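Beta-L-arabinobiosidase (Bacteroides thetaiotaomicron, PDB 5MQR) probably hydrolyses glycosidic linkages of plant pectin as a multidomain gut-bacterial glycoside hydrolase, with beta-L-arabinobiosidase and, less certainly, exo-alpha-sialidase activity. Local coordinates at residues I185-R190 against V246-R251; I204-G209 against K213-P218; S702-L707 against R737-G742; I732-R737 against G742-M747. One frame throughout, in Å; residues are numbered along the deposited sequence.

Contact 1 (I185-R190 against V246-R251); sequences IGRVVR and VEEADR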
# COMPACT_ATOMS: atom_id res chain seq x y z
N ILE A 185 -48.13 2.14 15.33
CA ILE A 185 -49.07 1.09 14.95
C ILE A 185 -48.38 -0.25 15.04
O ILE A 185 -48.81 -1.13 15.79
CB ILE A 185 -49.61 1.33 13.54
CG1 ILE A 185 -50.44 2.60 13.52
CG2 ILE A 185 -50.47 0.15 13.09
CD1 ILE A 185 -50.65 3.16 12.13
N GLY A 186 -47.32 -0.42 14.27
CA GLY A 186 -46.58 -1.67 14.29
C GLY A 186 -45.63 -1.88 13.13
O GLY A 186 -45.53 -1.05 12.23
N ARG A 187 -44.98 -3.03 13.15
CA ARG A 187 -43.98 -3.36 12.18
C ARG A 187 -44.48 -4.45 11.24
O ARG A 187 -45.11 -5.41 11.67
CB ARG A 187 -42.72 -3.81 12.88
CG ARG A 187 -41.50 -3.63 12.00
CD ARG A 187 -40.26 -3.96 12.75
NE ARG A 187 -40.05 -3.03 13.84
CZ ARG A 187 -39.31 -1.92 13.80
NH1 ARG A 187 -38.66 -1.53 12.68
NH2 ARG A 187 -39.20 -1.18 14.90
N VAL A 188 -44.19 -4.27 9.96
CA VAL A 188 -44.65 -5.17 8.91
C VAL A 188 -43.46 -5.79 8.21
O VAL A 188 -42.36 -5.25 8.23
CB VAL A 188 -45.55 -4.49 7.86
CG1 VAL A 188 -46.84 -4.02 8.51
CG2 VAL A 188 -44.85 -3.34 7.15
N VAL A 189 -43.73 -6.92 7.58
CA VAL A 189 -42.75 -7.69 6.82
C VAL A 189 -43.41 -8.22 5.56
O VAL A 189 -44.63 -8.42 5.53
CB VAL A 189 -42.24 -8.93 7.59
CG1 VAL A 189 -41.31 -8.54 8.72
CG2 VAL A 189 -43.38 -9.80 8.11
N ARG A 190 -42.60 -8.49 4.56
CA ARG A 190 -43.00 -9.32 3.42
C ARG A 190 -41.79 -9.97 2.78
O ARG A 190 -40.68 -9.45 2.85
CB ARG A 190 -43.79 -8.50 2.40
CG ARG A 190 -42.96 -7.61 1.49
CD ARG A 190 -43.84 -6.58 0.79
NE ARG A 190 -44.97 -7.20 0.11
CZ ARG A 190 -45.86 -6.56 -0.63
NH1 ARG A 190 -45.80 -5.24 -0.81
NH2 ARG A 190 -46.83 -7.24 -1.20
N VAL A 246 -35.80 -0.61 18.81
CA VAL A 246 -36.04 0.10 20.08
C VAL A 246 -36.67 1.49 19.94
O VAL A 246 -37.43 1.91 20.82
CB VAL A 246 -34.75 0.23 20.91
CG1 VAL A 246 -33.72 1.16 20.22
CG2 VAL A 246 -35.06 0.66 22.35
N GLU A 247 -36.39 2.20 18.85
CA GLU A 247 -36.94 3.53 18.68
C GLU A 247 -38.43 3.56 18.39
O GLU A 247 -39.07 4.54 18.77
CB GLU A 247 -36.21 4.32 17.60
CG GLU A 247 -34.76 4.59 17.94
CD GLU A 247 -34.04 5.29 16.82
OE1 GLU A 247 -34.46 6.42 16.50
OE2 GLU A 247 -33.05 4.75 16.26
N GLU A 248 -38.97 2.53 17.71
CA GLU A 248 -40.39 2.50 17.30
C GLU A 248 -41.23 1.57 18.16
O GLU A 248 -42.42 1.79 18.31
CB GLU A 248 -40.53 2.05 15.85
CG GLU A 248 -39.75 2.88 14.84
CD GLU A 248 -38.29 2.47 14.62
OE1 GLU A 248 -37.82 1.45 15.16
OE2 GLU A 248 -37.60 3.21 13.88
N ALA A 249 -40.61 0.52 18.70
CA ALA A 249 -41.29 -0.41 19.59
C ALA A 249 -41.81 0.31 20.84
O ALA A 249 -41.37 1.44 21.13
CB ALA A 249 -40.32 -1.52 19.99
N ASP A 250 -42.75 -0.32 21.55
CA ASP A 250 -43.21 0.14 22.87
C ASP A 250 -42.02 0.48 23.77
O ASP A 250 -40.97 -0.18 23.73
CB ASP A 250 -44.06 -0.93 23.60
CG ASP A 250 -45.45 -1.12 23.02
OD1 ASP A 250 -45.75 -0.44 22.01
OD2 ASP A 250 -46.25 -1.94 23.55
N ARG A 251 -42.19 1.50 24.60
CA ARG A 251 -41.19 1.84 25.60
C ARG A 251 -41.12 0.70 26.62
O ARG A 251 -42.15 0.18 27.05
CB ARG A 251 -41.51 3.18 26.27
CG ARG A 251 -41.42 4.38 25.32
CD ARG A 251 -39.98 4.61 24.89
NE ARG A 251 -39.86 5.52 23.75
CZ ARG A 251 -39.91 5.17 22.46
NH1 ARG A 251 -40.09 3.91 22.05
NH2 ARG A 251 -39.78 6.14 21.56
O HOH W 1 -36.45 0.19 13.25
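The Arg-187 guanidinium takes Glu-248 OE1 at its edge, in its own plane, while the Trp-245 indole makes a cation-pi contact with the same group. The guanidinium and the Glu-248 carboxylate stand almost perpendicular, 81° apart, so they do not pair side by side. One nearly straight bond, Arg-187 NH2 to Glu-248 OE1 at 3.0 Å, carries the salt bridge, and it reaches the oxygen from above the carboxylate plane, 42° out of it. Water 1 closes a second path between the charges: it accepts from Arg-187 NH1 at 2.9 Å and donates to Glu-248 OE1 at 2.7 Å, so OE1 is gripped twice. The other carboxylate oxygen, OE2, is held by His-150 ND1. Glu-248 CB also lies against Arg-187 NH2, at 3.6 Å. Arg-187 runs out extended from strand 186-192 and then bends at chi3 (-65°), which turns its flat end to the loop. The strand belongs to a four-stranded antiparallel sheet, consistent with one blade of the N-terminal beta propeller. It starts at a classic beta bulge, where Ile-185 and Gly-186 both face Tyr-169 of strand 163-170; at Gly-186 a side chain would press on the preceding carbonyl. A leucine in place of Arg-187 would probably leave the buried Glu-248 carboxylate with His-150 and water but no neutralising charge in this contact, and Trp-245 without its cation. A calcium ion lies about 10 Å from the Arg-187 side chain, and Asn-168 of strand 163-170 touches both Arg-187 and Glu-248.

Contact 2 (I204-G209 against K213-P218); sequences IYYNHG and KNTDYP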
# COMPACT_ATOMS: atom_id res chain seq x y z
N ILE A 204 -45.49 -8.22 11.99
CA ILE A 204 -44.61 -9.00 12.84
C ILE A 204 -44.61 -8.47 14.30
O ILE A 204 -44.29 -9.22 15.23
CB ILE A 204 -43.19 -9.05 12.23
CG1 ILE A 204 -42.34 -10.12 12.92
CG2 ILE A 204 -42.49 -7.70 12.33
CD1 ILE A 204 -41.02 -10.44 12.22
N TYR A 205 -44.96 -7.19 14.50
CA TYR A 205 -45.03 -6.60 15.84
C TYR A 205 -46.16 -5.57 15.89
O TYR A 205 -46.33 -4.77 14.96
CB TYR A 205 -43.69 -5.94 16.17
CG TYR A 205 -43.68 -5.20 17.49
CD1 TYR A 205 -43.36 -5.86 18.69
CD2 TYR A 205 -44.00 -3.83 17.55
CE1 TYR A 205 -43.34 -5.18 19.90
CE2 TYR A 205 -44.00 -3.14 18.76
CZ TYR A 205 -43.67 -3.80 19.94
OH TYR A 205 -43.67 -3.10 21.14
N TYR A 206 -46.92 -5.60 16.98
CA TYR A 206 -47.95 -4.59 17.24
C TYR A 206 -47.52 -3.73 18.40
O TYR A 206 -47.10 -4.24 19.45
CB TYR A 206 -49.28 -5.23 17.60
CG TYR A 206 -49.87 -6.07 16.50
CD1 TYR A 206 -50.46 -5.48 15.38
CD2 TYR A 206 -49.86 -7.46 16.59
CE1 TYR A 206 -51.02 -6.26 14.37
CE2 TYR A 206 -50.43 -8.24 15.59
CZ TYR A 206 -51.00 -7.64 14.48
OH TYR A 206 -51.54 -8.43 13.51
N ASN A 207 -47.64 -2.41 18.22
CA ASN A 207 -47.54 -1.48 19.33
C ASN A 207 -48.78 -1.63 20.19
O ASN A 207 -49.82 -2.10 19.72
CB ASN A 207 -47.37 -0.04 18.83
CG ASN A 207 -45.98 0.25 18.30
OD1 ASN A 207 -45.76 0.31 17.10
ND2 ASN A 207 -45.04 0.44 19.20
N HIS A 208 -48.65 -1.25 21.46
CA HIS A 208 -49.72 -1.43 22.46
C HIS A 208 -51.02 -0.84 21.96
O HIS A 208 -51.03 0.25 21.39
CB HIS A 208 -49.35 -0.80 23.83
CG HIS A 208 -49.17 0.69 23.79
ND1 HIS A 208 -50.22 1.57 23.97
CD2 HIS A 208 -48.07 1.44 23.57
CE1 HIS A 208 -49.77 2.81 23.87
NE2 HIS A 208 -48.47 2.75 23.63
N GLY A 209 -52.10 -1.57 22.13
CA GLY A 209 -53.41 -1.11 21.70
C GLY A 209 -53.78 -1.57 20.31
O GLY A 209 -54.95 -1.57 19.97
N LYS A 213 -57.39 -7.59 15.34
CA LYS A 213 -58.76 -7.12 15.11
C LYS A 213 -58.90 -5.66 14.68
O LYS A 213 -59.97 -5.31 14.20
CB LYS A 213 -59.62 -7.41 16.35
CG LYS A 213 -59.74 -8.91 16.60
CD LYS A 213 -60.79 -9.25 17.64
CE LYS A 213 -61.37 -10.65 17.44
NZ LYS A 213 -62.72 -10.74 18.07
N ASN A 214 -57.86 -4.84 14.83
CA ASN A 214 -57.90 -3.42 14.40
C ASN A 214 -56.73 -2.97 13.46
O ASN A 214 -56.43 -1.78 13.36
CB ASN A 214 -58.00 -2.50 15.63
CG ASN A 214 -56.74 -2.52 16.49
OD1 ASN A 214 -55.70 -3.05 16.13
ND2 ASN A 214 -56.85 -1.93 17.66
N THR A 215 -56.08 -3.92 12.80
CA THR A 215 -55.06 -3.64 11.81
C THR A 215 -55.44 -4.23 10.46
O THR A 215 -56.29 -5.13 10.38
CB THR A 215 -53.69 -4.18 12.25
OG1 THR A 215 -53.80 -5.55 12.66
CG2 THR A 215 -53.15 -3.36 13.41
N ASP A 216 -54.81 -3.72 9.40
CA ASP A 216 -55.25 -3.94 8.02
C ASP A 216 -54.41 -4.95 7.24
O ASP A 216 -54.61 -5.10 6.04
CB ASP A 216 -55.26 -2.60 7.28
CG ASP A 216 -56.23 -1.61 7.89
OD1 ASP A 216 -57.29 -2.03 8.39
OD2 ASP A 216 -55.95 -0.39 7.88
N TYR A 217 -53.49 -5.64 7.90
CA TYR A 217 -52.78 -6.77 7.32
C TYR A 217 -52.76 -7.88 8.37
O TYR A 217 -52.71 -7.58 9.55
CB TYR A 217 -51.33 -6.41 6.95
CG TYR A 217 -51.20 -5.36 5.88
CD1 TYR A 217 -51.72 -5.56 4.60
CD2 TYR A 217 -50.56 -4.15 6.15
CE1 TYR A 217 -51.60 -4.57 3.61
CE2 TYR A 217 -50.42 -3.17 5.18
CZ TYR A 217 -50.95 -3.37 3.91
OH TYR A 217 -50.80 -2.37 2.95
N PRO A 218 -52.79 -9.15 7.95
CA PRO A 218 -52.81 -10.19 8.99
C PRO A 218 -51.49 -10.36 9.72
O PRO A 218 -50.43 -9.88 9.28
CB PRO A 218 -53.23 -11.47 8.23
CG PRO A 218 -52.98 -11.18 6.78
CD PRO A 218 -53.01 -9.69 6.59
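The loop leaving strand 202-206, an edge strand of a four-stranded sheet in the N-terminal propeller region, doubles back so that Tyr-206 meets Thr-215 and Gly-209 meets Asn-214. The Tyr-206 side chain reaches across to Thr-215, its CE1 lying 3.3 Å from Thr-215 OG1 and 3.7 Å from Thr-215 CG2; Thr-215 OG1 comes to the Tyr-206 ring obliquely. Thr-215 OG1 itself is bonded to the backbone O of Asn-211. Tyr-206 OH is covered by this fold of the chain and finds no polar partner in the model; Tyr-217 O stays 4.2 Å from it. At the other end Asn-214 ND2 donates to Gly-209 O at 3.0 Å. That bond is fairly straight (160° at the hydrogen) and lies in both the carbonyl plane and the amide plane. Asn-214 CG sits between its backbone N and carbonyl carbon (chi1 67°), a turn that lifts the amide to the glycine, while OD1 takes the N-H of Asn-211. Asn-211 is thus held at its N by Asn-214 and at its O by Thr-215. Phe-203 lies against the Tyr-206 ring, the planes about 25° apart, and pairs through its backbone with Pro-218. Strand 186-192 runs alongside strand 202-206, with Ile-204 and Tyr-205 both facing Arg-187 in a classic beta bulge, and Ile-204 packs on helix 226-236, to which this loop leads.

Contact 3 (S702-L707 against R737-G742); sequences SDKYNL and RGNDGG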
# COMPACT_ATOMS: atom_id res chain seq x y z
N SER A 702 48.96 0.80 -1.22
CA SER A 702 47.85 0.92 -2.15
C SER A 702 48.39 1.15 -3.56
O SER A 702 49.54 1.49 -3.73
CB SER A 702 46.91 2.03 -1.71
OG SER A 702 47.62 3.25 -1.70
N ASP A 703 47.54 0.93 -4.55
CA ASP A 703 47.88 1.24 -5.94
C ASP A 703 47.63 2.74 -6.13
O ASP A 703 47.46 3.47 -5.15
CB ASP A 703 47.03 0.37 -6.89
CG ASP A 703 47.73 0.04 -8.18
OD1 ASP A 703 48.37 0.95 -8.78
OD2 ASP A 703 47.63 -1.13 -8.61
N LYS A 704 47.58 3.19 -7.39
CA LYS A 704 47.24 4.59 -7.70
C LYS A 704 45.89 4.96 -7.06
O LYS A 704 45.02 4.09 -6.86
CB LYS A 704 47.18 4.81 -9.22
CG LYS A 704 48.47 4.50 -10.00
CD LYS A 704 48.52 5.15 -11.39
CE LYS A 704 47.61 4.44 -12.40
NZ LYS A 704 46.97 5.32 -13.44
N TYR A 705 45.75 6.23 -6.70
CA TYR A 705 44.51 6.77 -6.13
C TYR A 705 44.06 6.05 -4.83
O TYR A 705 42.86 5.97 -4.54
CB TYR A 705 43.41 6.77 -7.19
CG TYR A 705 43.95 7.06 -8.56
CD1 TYR A 705 44.77 8.18 -8.79
CD2 TYR A 705 43.70 6.20 -9.64
CE1 TYR A 705 45.32 8.43 -10.04
CE2 TYR A 705 44.23 6.46 -10.90
CZ TYR A 705 45.04 7.57 -11.10
OH TYR A 705 45.58 7.81 -12.33
N ASN A 706 45.02 5.56 -4.06
CA ASN A 706 44.77 4.84 -2.81
C ASN A 706 43.91 3.54 -2.96
O ASN A 706 43.27 3.07 -2.01
CB ASN A 706 44.18 5.80 -1.76
CG ASN A 706 44.39 5.32 -0.35
OD1 ASN A 706 45.45 4.78 -0.02
ND2 ASN A 706 43.38 5.51 0.49
N LEU A 707 43.94 2.93 -4.14
CA LEU A 707 43.13 1.75 -4.41
C LEU A 707 43.77 0.49 -3.85
O LEU A 707 44.96 0.25 -4.03
CB LEU A 707 42.89 1.60 -5.90
CG LEU A 707 42.07 2.73 -6.55
CD1 LEU A 707 42.07 2.57 -8.06
CD2 LEU A 707 40.65 2.76 -6.00
N ARG A 737 41.17 -0.89 -16.54
CA ARG A 737 41.70 -0.09 -17.64
C ARG A 737 42.34 1.22 -17.19
O ARG A 737 42.75 2.02 -18.02
CB ARG A 737 40.57 0.21 -18.62
CG ARG A 737 40.03 -1.05 -19.28
CD ARG A 737 38.61 -0.88 -19.73
NE ARG A 737 38.04 -2.16 -20.14
CZ ARG A 737 36.87 -2.30 -20.77
NH1 ARG A 737 36.11 -1.25 -21.05
NH2 ARG A 737 36.46 -3.52 -21.12
N GLY A 738 42.49 1.42 -15.89
CA GLY A 738 42.90 2.72 -15.39
C GLY A 738 44.39 2.91 -15.27
O GLY A 738 44.81 3.93 -14.76
N ASN A 739 45.18 1.93 -15.70
CA ASN A 739 46.64 1.97 -15.63
C ASN A 739 47.22 1.94 -17.06
O ASN A 739 47.57 0.87 -17.57
CB ASN A 739 47.13 0.79 -14.78
CG ASN A 739 48.65 0.64 -14.76
OD1 ASN A 739 49.38 1.60 -14.92
ND2 ASN A 739 49.11 -0.58 -14.55
N ASP A 740 47.29 3.11 -17.69
CA ASP A 740 47.67 3.25 -19.12
C ASP A 740 46.81 2.33 -20.01
O ASP A 740 47.35 1.59 -20.85
CB ASP A 740 49.18 2.97 -19.35
CG ASP A 740 50.08 3.99 -18.66
OD1 ASP A 740 49.82 5.21 -18.85
OD2 ASP A 740 51.03 3.59 -17.95
N GLY A 741 45.49 2.37 -19.81
CA GLY A 741 44.56 1.53 -20.57
C GLY A 741 44.43 0.07 -20.11
O GLY A 741 43.56 -0.63 -20.58
N GLY A 742 45.30 -0.37 -19.20
CA GLY A 742 45.33 -1.75 -18.70
C GLY A 742 45.02 -1.87 -17.21
O GLY A 742 44.71 -0.87 -16.52
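Gly-738, in the loop that follows helix 726-737, offers its carbonyl O to Lys-704 NZ at 2.9 Å, the one hydrogen bond between 702-707 and 737-742. The ammonium approaches in the carbonyl plane and also donates to the neighbouring Tyr-705 OH at 3.1 Å, so two oxygens fix it. Bends at chi3 (-75°) and chi4 swing the end of Lys-704 round to the glycine, while its CB rests 3.7 Å above the centre of the Tyr-705 ring. Asn-739 comes next: its CA lies 4.0 Å from Lys-704 NZ and its OD1 brushes Lys-704 CE, while ND2 turns to Pro-743 O. Asp-740 follows at the corner of the turn, its carboxylate too far from Lys-704 for a salt bridge. Asp-740 and Gly-741 both have positive phi, and the chain reverses over them. At Gly-742 the turn closes: its N donates to Asn-739 O at 3.1 Å, and its O accepts from Asn-739 N at 3.0 Å. This reciprocal pair round a type I' turn is characteristic of a two-residue beta-hairpin loop, here with a classic bulge of Gly-738 and Asn-739 facing Gly-742, set between two helices of the MGH1-like glycoside hydrolase domain.

Contact 4 (I732-R737 against G742-M747); sequences IHTWYR and GPMKKM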
# COMPACT_ATOMS: atom_id res chain seq x y z
N ILE A 732 34.76 -0.10 -11.75
CA ILE A 732 35.23 -1.31 -12.41
C ILE A 732 36.21 -0.96 -13.54
O ILE A 732 37.32 -1.52 -13.58
CB ILE A 732 34.04 -2.17 -12.92
CG1 ILE A 732 33.31 -2.76 -11.71
CG2 ILE A 732 34.50 -3.30 -13.85
CD1 ILE A 732 31.96 -3.32 -12.05
N HIS A 733 35.85 -0.05 -14.44
CA HIS A 733 36.76 0.28 -15.54
C HIS A 733 38.09 0.84 -15.02
O HIS A 733 39.12 0.56 -15.59
CB HIS A 733 36.12 1.22 -16.57
CG HIS A 733 35.06 0.55 -17.40
ND1 HIS A 733 34.13 1.27 -18.14
CD2 HIS A 733 34.75 -0.75 -17.58
CE1 HIS A 733 33.31 0.43 -18.75
NE2 HIS A 733 33.66 -0.80 -18.43
N THR A 734 38.06 1.57 -13.92
CA THR A 734 39.27 2.10 -13.30
C THR A 734 40.23 0.96 -12.87
O THR A 734 41.43 1.04 -13.14
CB THR A 734 38.90 2.99 -12.11
OG1 THR A 734 38.26 4.18 -12.58
CG2 THR A 734 40.12 3.35 -11.29
N TRP A 735 39.70 -0.08 -12.23
CA TRP A 735 40.50 -1.25 -11.87
C TRP A 735 41.10 -1.94 -13.08
O TRP A 735 42.28 -2.31 -13.04
CB TRP A 735 39.71 -2.29 -11.03
CG TRP A 735 39.68 -2.00 -9.59
CD1 TRP A 735 38.59 -1.65 -8.86
CD2 TRP A 735 40.78 -2.01 -8.69
NE1 TRP A 735 38.94 -1.45 -7.55
CE2 TRP A 735 40.29 -1.65 -7.42
CE3 TRP A 735 42.14 -2.29 -8.82
CZ2 TRP A 735 41.11 -1.57 -6.29
CZ3 TRP A 735 42.95 -2.20 -7.70
CH2 TRP A 735 42.43 -1.87 -6.46
N TYR A 736 40.32 -2.09 -14.15
CA TYR A 736 40.75 -2.94 -15.29
C TYR A 736 41.43 -2.19 -16.44
O TYR A 736 42.16 -2.80 -17.23
CB TYR A 736 39.59 -3.79 -15.81
CG TYR A 736 39.22 -4.89 -14.85
CD1 TYR A 736 38.28 -4.68 -13.84
CD2 TYR A 736 39.81 -6.15 -14.93
CE1 TYR A 736 37.94 -5.69 -12.94
CE2 TYR A 736 39.49 -7.16 -14.04
CZ TYR A 736 38.54 -6.93 -13.05
OH TYR A 736 38.21 -7.93 -12.17
N ARG A 737 41.17 -0.89 -16.54
CA ARG A 737 41.70 -0.09 -17.64
C ARG A 737 42.34 1.22 -17.19
O ARG A 737 42.75 2.02 -18.02
CB ARG A 737 40.57 0.21 -18.62
CG ARG A 737 40.03 -1.05 -19.28
CD ARG A 737 38.61 -0.88 -19.73
NE ARG A 737 38.04 -2.16 -20.14
CZ ARG A 737 36.87 -2.30 -20.77
NH1 ARG A 737 36.11 -1.25 -21.05
NH2 ARG A 737 36.46 -3.52 -21.12
N GLY A 742 45.30 -0.37 -19.20
CA GLY A 742 45.33 -1.75 -18.70
C GLY A 742 45.02 -1.87 -17.21
O GLY A 742 44.71 -0.87 -16.52
N PRO A 743 45.06 -3.10 -16.68
CA PRO A 743 44.70 -3.31 -15.29
C PRO A 743 45.70 -2.72 -14.28
O PRO A 743 46.91 -2.68 -14.53
CB PRO A 743 44.63 -4.83 -15.19
CG PRO A 743 45.55 -5.33 -16.26
CD PRO A 743 45.32 -4.37 -17.38
N MSE A 744 45.18 -2.27 -13.13
CA MSE A 744 46.00 -1.84 -12.00
C MSE A 744 46.99 -2.95 -11.65
O MSE A 744 46.63 -4.13 -11.59
CB MSE A 744 45.15 -1.48 -10.77
CG MSE A 744 44.29 -0.21 -10.87
SE MSE A 744 45.37 1.42 -11.15
CE MSE A 744 43.91 2.66 -11.55
N LYS A 745 48.24 -2.57 -11.46
CA LYS A 745 49.31 -3.50 -11.17
C LYS A 745 49.06 -4.33 -9.90
O LYS A 745 49.31 -5.53 -9.88
CB LYS A 745 50.60 -2.67 -11.02
CG LYS A 745 51.91 -3.41 -10.83
CD LYS A 745 53.14 -2.51 -11.12
CE LYS A 745 53.06 -1.04 -10.60
NZ LYS A 745 52.53 -0.03 -11.59
N LYS A 746 48.51 -3.69 -8.85
CA LYS A 746 48.35 -4.35 -7.54
C LYS A 746 47.09 -5.18 -7.37
O LYS A 746 46.81 -5.65 -6.28
CB LYS A 746 48.52 -3.34 -6.41
CG LYS A 746 49.92 -2.75 -6.45
CD LYS A 746 50.18 -1.79 -5.30
CE LYS A 746 51.59 -1.23 -5.42
NZ LYS A 746 51.90 -0.40 -4.23
N MSE A 747 46.37 -5.44 -8.46
CA MSE A 747 45.40 -6.55 -8.48
C MSE A 747 46.09 -7.88 -8.20
O MSE A 747 45.46 -8.80 -7.66
CB MSE A 747 44.65 -6.61 -9.81
CG MSE A 747 43.73 -5.40 -9.93
SE MSE A 747 42.47 -5.52 -11.43
CE MSE A 747 41.28 -6.74 -10.46
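Trp-735 meets segment 742-747 through both backbone and ring: its carbonyl O accepts the Met-744 N-H at 2.9 Å in a nearly straight bond, and its ring carbon CE3 touches Met-744 CG at 3.6 Å and Met-747 CG at 3.7 Å. Both methionines are selenomethionines, and their CG atoms come to the indole obliquely. Beyond CG, Met-747 SE stands over one face of the Tyr-736 ring, 4.4 Å from its centroid and 13° off the normal, a Met-aromatic contact. A bend at chi3 (78°) then carries Met-747 CE to Tyr-736 OH, 3.7 Å away. Met-744 bends one bond earlier, at chi2 (-62°), which sends its CE to Thr-734 O at 3.4 Å and beside Thr-734 CG2. Pro-743 CA adds a CA-H...O contact to Trp-735 O, 3.5 Å away. With an alanine for Trp-735, the CG atoms of both methionines would probably lose their common surface and a gap would open between helix and loop. In the next shell Tyr-736 OH is bonded to Glu-781 OE1 and Thr-734 OG1 to Tyr-690 O, while Arg-737 makes salt bridges to Asp-773 and Asp-777. On the loop, Asp-703 OD2 takes the Lys-746 N-H where the chain enters a 3-10 segment. The returning chain thus lies against the C-terminal part of helix 726-737; helix 768-788 touches Tyr-736 through Met-774 and Leu-778, and helix 712-719 meets Trp-735 through Ile-712.

Overall arrangement
From the N terminus, contact 1 comes first, joining strand 186-192 to the loop after helix 239-242 and closing a loop of 55 residues. Contact 2 falls wholly within that loop, a tight return just after strand 202-206, and the two touch because strands 186-192 and 202-206 pair in one sheet. Far along the chain, in the MGH1-like domain, contact 3 ties the loop before helix 712-719 to the turn after helix 726-737, and contact 4 folds the chain beyond that turn onto the helix. These two cross, sharing Arg-737 and Gly-742, and also touch directly. Contacts 1 and 3 have centres about 92 Å apart, across the chain's centre.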